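Local coordinates for hypothetical protein YfiH (Bacillus licheniformis, PDB 6DZD) that probably acts as a zinc-dependent purine nucleoside phosphorylase of the YfiH/LACC1 family that also deaminates adenosine, at residues S42-P45 with F46-L49; A161-V164 with D165-R169; P184-S188 with C189-V193. All blocks are in the same frame, centred on the assembly; numbering follows the deposited sequence.

Interaction 1 of 3, residues S42-P45 with F46-L49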
# COMPACT_ATOMS: atom_id res chain seq x y z
N SER A 42 1.32 -11.04 18.09
CA SER A 42 0.54 -10.02 18.77
C SER A 42 -0.74 -10.62 19.35
O SER A 42 -1.34 -11.53 18.78
CB SER A 42 0.21 -8.86 17.83
OG SER A 42 1.35 -8.08 17.57
N GLU A 43 -1.13 -10.10 20.50
CA GLU A 43 -2.36 -10.46 21.16
C GLU A 43 -3.51 -9.64 20.61
O GLU A 43 -3.29 -8.60 19.99
CB GLU A 43 -2.22 -10.24 22.67
CG GLU A 43 -1.09 -11.05 23.33
CD GLU A 43 -0.99 -10.80 24.84
OE1 GLU A 43 -2.03 -10.47 25.44
OE2 GLU A 43 0.11 -10.98 25.44
N PRO A 44 -4.75 -10.08 20.80
CA PRO A 44 -5.90 -9.23 20.46
C PRO A 44 -5.79 -7.86 21.11
O PRO A 44 -5.27 -7.74 22.24
CB PRO A 44 -7.09 -10.02 21.01
CG PRO A 44 -6.69 -11.45 20.79
CD PRO A 44 -5.17 -11.49 20.95
N PRO A 45 -6.27 -6.81 20.45
CA PRO A 45 -6.95 -6.83 19.15
C PRO A 45 -6.03 -6.80 17.92
O PRO A 45 -6.47 -6.35 16.87
CB PRO A 45 -7.79 -5.55 19.20
CG PRO A 45 -6.95 -4.61 20.02
CD PRO A 45 -6.16 -5.44 21.00
N PHE A 46 -4.78 -7.26 18.05
CA PHE A 46 -3.83 -7.21 16.94
C PHE A 46 -3.45 -8.61 16.46
O PHE A 46 -2.36 -8.81 15.93
CB PHE A 46 -2.60 -6.40 17.33
CG PHE A 46 -2.92 -5.13 18.10
CD1 PHE A 46 -3.37 -4.00 17.43
CD2 PHE A 46 -2.77 -5.07 19.47
CE1 PHE A 46 -3.66 -2.84 18.13
CE2 PHE A 46 -3.05 -3.91 20.16
CZ PHE A 46 -3.50 -2.80 19.49
N HIS A 47 -4.34 -9.58 16.61
CA HIS A 47 -4.00 -10.96 16.30
C HIS A 47 -3.92 -11.19 14.79
O HIS A 47 -4.90 -10.99 14.07
CB HIS A 47 -5.03 -11.88 16.94
CG HIS A 47 -4.67 -13.32 16.86
ND1 HIS A 47 -3.80 -13.92 17.75
CD2 HIS A 47 -5.04 -14.29 15.99
CE1 HIS A 47 -3.66 -15.20 17.43
NE2 HIS A 47 -4.41 -15.45 16.37
N SER A 48 -2.75 -11.66 14.32
CA SER A 48 -1.58 -11.85 15.18
C SER A 48 -0.32 -11.22 14.58
O SER A 48 0.62 -10.91 15.33
CB SER A 48 -1.32 -13.34 15.43
OG SER A 48 -1.09 -14.03 14.22
N LEU A 49 -0.28 -11.03 13.26
CA LEU A 49 0.91 -10.48 12.60
C LEU A 49 0.78 -8.98 12.39
O LEU A 49 0.84 -8.45 11.28
CB LEU A 49 1.16 -11.19 11.27
CG LEU A 49 2.58 -10.93 10.75
CD1 LEU A 49 3.62 -11.70 11.57
CD2 LEU A 49 2.72 -11.20 9.25

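Interaction 2 of 3, residues A161-V164 with D165-R169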
# COMPACT_ATOMS: atom_id res chain seq x y z
N ALA A 161 -0.87 9.24 -8.85
CA ALA A 161 -0.43 9.89 -10.07
C ALA A 161 0.87 10.65 -9.86
O ALA A 161 1.66 10.80 -10.81
CB ALA A 161 -1.51 10.83 -10.60
N SER A 162 1.13 11.12 -8.63
CA SER A 162 2.39 11.81 -8.36
C SER A 162 3.57 10.85 -8.45
O SER A 162 4.65 11.24 -8.88
CB SER A 162 2.35 12.44 -6.97
OG SER A 162 1.52 13.59 -6.96
N MET A 163 3.38 9.60 -8.07
CA MET A 163 4.47 8.65 -8.23
C MET A 163 4.87 8.55 -9.68
O MET A 163 6.07 8.55 -10.00
CB MET A 163 4.08 7.28 -7.69
CG MET A 163 5.27 6.34 -7.68
SD MET A 163 6.47 6.83 -6.42
CE MET A 163 5.64 6.23 -4.93
N VAL A 164 3.89 8.45 -10.58
CA VAL A 164 4.17 8.33 -12.00
C VAL A 164 4.77 9.62 -12.54
O VAL A 164 5.71 9.60 -13.34
CB VAL A 164 2.91 7.93 -12.77
CG1 VAL A 164 3.19 7.89 -14.25
CG2 VAL A 164 2.38 6.59 -12.29
N ASP A 165 4.24 10.77 -12.11
CA ASP A 165 4.80 12.05 -12.55
C ASP A 165 6.23 12.22 -12.04
O ASP A 165 7.07 12.81 -12.73
CB ASP A 165 3.89 13.20 -12.11
CG ASP A 165 4.16 14.49 -12.89
OD1 ASP A 165 4.10 14.47 -14.16
OD2 ASP A 165 4.47 15.53 -12.25
N MET A 166 6.51 11.72 -10.83
CA MET A 166 7.86 11.78 -10.26
C MET A 166 8.82 10.87 -11.00
O MET A 166 10.00 11.20 -11.14
CB MET A 166 7.82 11.43 -8.77
CG MET A 166 8.83 12.17 -7.93
SD MET A 166 8.26 12.38 -6.22
CE MET A 166 7.61 14.06 -6.26
N TRP A 167 8.36 9.69 -11.44
CA TRP A 167 9.26 8.83 -12.21
C TRP A 167 9.50 9.40 -13.60
O TRP A 167 10.59 9.25 -14.17
CB TRP A 167 8.71 7.41 -12.30
CG TRP A 167 8.83 6.65 -11.01
CD1 TRP A 167 9.07 7.17 -9.77
CD2 TRP A 167 8.70 5.25 -10.83
NE1 TRP A 167 9.11 6.18 -8.83
CE2 TRP A 167 8.89 4.98 -9.46
CE3 TRP A 167 8.46 4.19 -11.70
CZ2 TRP A 167 8.83 3.70 -8.94
CZ3 TRP A 167 8.40 2.92 -11.19
CH2 TRP A 167 8.59 2.68 -9.81
N ILE A 168 8.47 10.02 -14.18
CA ILE A 168 8.61 10.60 -15.50
C ILE A 168 9.48 11.83 -15.44
O ILE A 168 10.38 12.01 -16.28
CB ILE A 168 7.23 10.91 -16.10
CG1 ILE A 168 6.52 9.61 -16.48
CG2 ILE A 168 7.36 11.78 -17.32
CD1 ILE A 168 5.11 9.82 -16.90
N ARG A 169 9.26 12.70 -14.45
CA ARG A 169 9.94 14.00 -14.48
C ARG A 169 11.30 14.00 -13.79
O ARG A 169 12.21 14.68 -14.25
CB ARG A 169 9.04 15.08 -13.86
CG ARG A 169 7.75 15.35 -14.66
CD ARG A 169 6.88 16.42 -14.03
NE ARG A 169 6.92 17.66 -14.83
CZ ARG A 169 6.04 18.00 -15.77
NH1 ARG A 169 5.00 17.20 -16.06
NH2 ARG A 169 6.19 19.13 -16.43

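Interaction 3 of 3, residues P184-S188 with C189-V193. With ZN (zinc ion), chain C.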
# COMPACT_ATOMS: atom_id res chain seq x y z
N PRO A 184 -4.66 -5.67 -1.72
CA PRO A 184 -5.88 -5.79 -0.90
C PRO A 184 -6.20 -4.49 -0.19
O PRO A 184 -5.34 -3.89 0.48
CB PRO A 184 -5.53 -6.91 0.09
CG PRO A 184 -4.51 -7.69 -0.59
CD PRO A 184 -3.69 -6.72 -1.41
N ALA A 185 -7.42 -4.02 -0.39
CA ALA A 185 -7.97 -2.87 0.29
C ALA A 185 -9.47 -3.09 0.42
O ALA A 185 -10.03 -4.04 -0.15
CB ALA A 185 -7.64 -1.58 -0.46
N ILE A 186 -10.12 -2.17 1.15
CA ILE A 186 -11.56 -2.27 1.38
C ILE A 186 -12.32 -2.04 0.07
O ILE A 186 -12.09 -1.05 -0.64
CB ILE A 186 -11.99 -1.29 2.48
CG1 ILE A 186 -13.43 -1.53 2.92
CG2 ILE A 186 -11.83 0.17 2.06
CD1 ILE A 186 -13.78 -0.82 4.20
N GLY A 187 -13.24 -2.96 -0.25
CA GLY A 187 -14.02 -2.84 -1.46
C GLY A 187 -15.20 -1.91 -1.27
O GLY A 187 -15.58 -1.58 -0.14
N SER A 188 -15.78 -1.49 -2.41
CA SER A 188 -16.98 -0.67 -2.35
C SER A 188 -18.11 -1.43 -1.69
O SER A 188 -19.02 -0.80 -1.14
CB SER A 188 -17.38 -0.20 -3.75
OG SER A 188 -17.66 -1.28 -4.61
N CYS A 189 -18.01 -2.76 -1.66
CA CYS A 189 -18.97 -3.58 -0.94
C CYS A 189 -19.10 -3.15 0.52
O CYS A 189 -20.20 -3.20 1.07
CB CYS A 189 -18.56 -5.04 -1.00
SG CYS A 189 -16.79 -5.31 -0.82
N CYS A 190 -18.02 -2.70 1.15
CA CYS A 190 -18.06 -2.39 2.58
C CYS A 190 -17.74 -0.94 2.90
O CYS A 190 -17.52 -0.64 4.08
CB CYS A 190 -17.09 -3.27 3.37
SG CYS A 190 -16.90 -4.95 2.80
N TYR A 191 -17.66 -0.03 1.92
CA TYR A 191 -17.13 1.31 2.17
C TYR A 191 -18.12 2.39 1.72
O TYR A 191 -18.37 2.55 0.52
CB TYR A 191 -15.79 1.49 1.46
CG TYR A 191 -15.06 2.76 1.86
CD1 TYR A 191 -14.92 3.10 3.21
CD2 TYR A 191 -14.51 3.61 0.90
CE1 TYR A 191 -14.25 4.25 3.58
CE2 TYR A 191 -13.84 4.77 1.28
CZ TYR A 191 -13.71 5.08 2.62
OH TYR A 191 -13.06 6.24 3.02
N THR A 192 -18.66 3.15 2.68
CA THR A 192 -19.54 4.26 2.36
C THR A 192 -19.01 5.56 2.95
O THR A 192 -18.42 5.57 4.03
CB THR A 192 -21.00 4.03 2.83
OG1 THR A 192 -21.04 3.94 4.26
CG2 THR A 192 -21.60 2.76 2.19
N VAL A 193 -19.19 6.66 2.22
CA VAL A 193 -18.58 7.94 2.57
C VAL A 193 -19.63 9.04 2.48
O VAL A 193 -20.69 8.88 1.88
CB VAL A 193 -17.36 8.27 1.67
CG1 VAL A 193 -16.26 7.24 1.89
CG2 VAL A 193 -17.77 8.32 0.20
ZN ZN C . -15.97 -6.11 1.21

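Interaction 1 of 3, residues S42-P45 with F46-L49
Phe46 folds back against Pro45 and the carbonyl of Glu43, and its side chain can be followed outward from the turn. Phe46 CB lies 3.5 Å from Glu43 O. With CG anti to the carbonyl carbon (chi1 -43°), the ring swings back beside its own backbone N, over the proline. Phe46 CD2 stays 3.6 Å from Glu43 O; Phe46 CE2 meets Pro45 CD at 3.6 Å, and Phe46 CZ ends 3.9 Å from Pro45 CG. The proline thus covers one face of the ring, its CD making a CH-pi contact 28° off the ring normal. Val55 and Asp57, further along the same loop, also touch the ring. The backbone closes the same bend: Phe46 N donates to Glu43 O at 2.8 Å. Further out, Ser42 N donates to Ser48 O at 2.9 Å. Ser42 CB packs over Phe46 O, while its hydroxyl is bonded to Asp57 and to Asn65 of helix 59-72, joining the bend to that helix. The cis peptide between Pro44 and Pro45, spanned by the Glu43-Phe46 bond, is the signature of a type VIa beta turn.

Interaction 2 of 3, residues A161-V164 with D165-R169
Met163 meets Trp167 one helical turn on because of two different first torsions: the methionine CG stands anti to the backbone N (chi1 -172°), whereas the tryptophan CG lies anti to the carbonyl carbon (chi1 -74°). The methionine chain then bends at both outer torsions and crosses the indole obliquely. Its CG sits over one face, offset toward the rim, 4.0 Å from Trp167 NE1. The sulfur continues along the pyrrole side, with Met163 SD 3.6 Å from Trp167 NE1 and 47° off the normal of the five-membered ring, a Met-aromatic contact that comes in at a slant. Beneath this pair, Trp167 N donates to Met163 O at 2.9 Å, one of five successive i to i+4 bonds, donated by the backbone N of Asp165 through Arg169. Val164 and Ile168 lie side by side on a neighbouring stripe, Val164 CG1 touching Ile168 CD1 at 3.8 Å. On the polar side, Asp165 OD1 approaches the edge of the Arg169 guanidinium in its plane, 3.4 Å from Arg169 NH1, a salt bridge of the same spacing whose hydrogen bond is weak. Phe137 of strand 133-139 touches Met163, Val164 and Trp167 alike, and Tyr117 meets the indole edge-to-face. With an alanine here in place of Trp167, the Met163 sulfur and the Tyr117 ring are likely to lose their aromatic partner, and a gap would probably open between the helix and strand 133-139. Val164 also reaches Leu233 and Ala236 of helix 225-236. Apolar side chains one turn apart facing the sheet and the neighbouring helix, with an acid-base pair of i to i+4 spacing on another side, mark helix 159-169 as an amphipathic helix packed on a mixed sheet.

Interaction 3 of 3, residues P184-S188 with C189-V193
Ile186 opens the contact by spreading its branches under Cys190 and Tyr191. Its CG1 stands anti to the backbone N (chi1 -170°) and lies 4.1 Å from Cys190 CB; beyond it, Ile186 CD1 comes to 3.7 Å from Cys190 O. The other branch, CG2, covers a face of the Tyr191 ring, 4.1 Å from Tyr191 CG, the two side chains crossing at about a right angle. Gly187 follows, with its CA against the Cys189 sulfur. Its carbonyl starts the turn: Cys190 N donates to Gly187 O at 3.0 Å, from above the carbonyl plane. Ser188 carries the turn one step on through a weak bond from Tyr191 N to Ser188 O at 3.4 Å. Arg222 also binds that carbonyl, and Glu224 takes the serine hydroxyl, so Arg222 of strand 220-223 and Glu224 just after it tie the turn to that strand. The tight bend brings two consecutive cysteines onto one zinc ion, at 2.3 Å from Cys189 SG and 2.2 Å from Cys190 SG, their first torsions turned in opposite senses (41° and -36°). Cys249 and Cys252 complete the site. Four sulfur ligands probably bind as thiolates whose negative charge the ion offsets, and such an all-cysteine shell is consistent with a zinc that cross-links the 184-193 bend to the loop of Cys249 and Cys252.

How the interactions relate
Following the chain from its N terminus, three local contacts come in series, neither nesting nor crossing. Interaction 1 closes a small turn in the loop between strand 30-35 and helix 59-72. Interaction 2 lies wholly within helix 159-169, beside the sheet that contains strands 91-93 and 133-139; its centre is about 36 Å from that of interaction 1, on the opposite side of the chain's centre. Interaction 3 closes the bend between strand 179-182 of that sheet and strand 192-193 of the small antiparallel sheet, its zinc ion adding a link to the loop holding Cys249 and Cys252. None of the three touches another; interactions 1 and 3 come nearest, with about 13 Å between closest atoms.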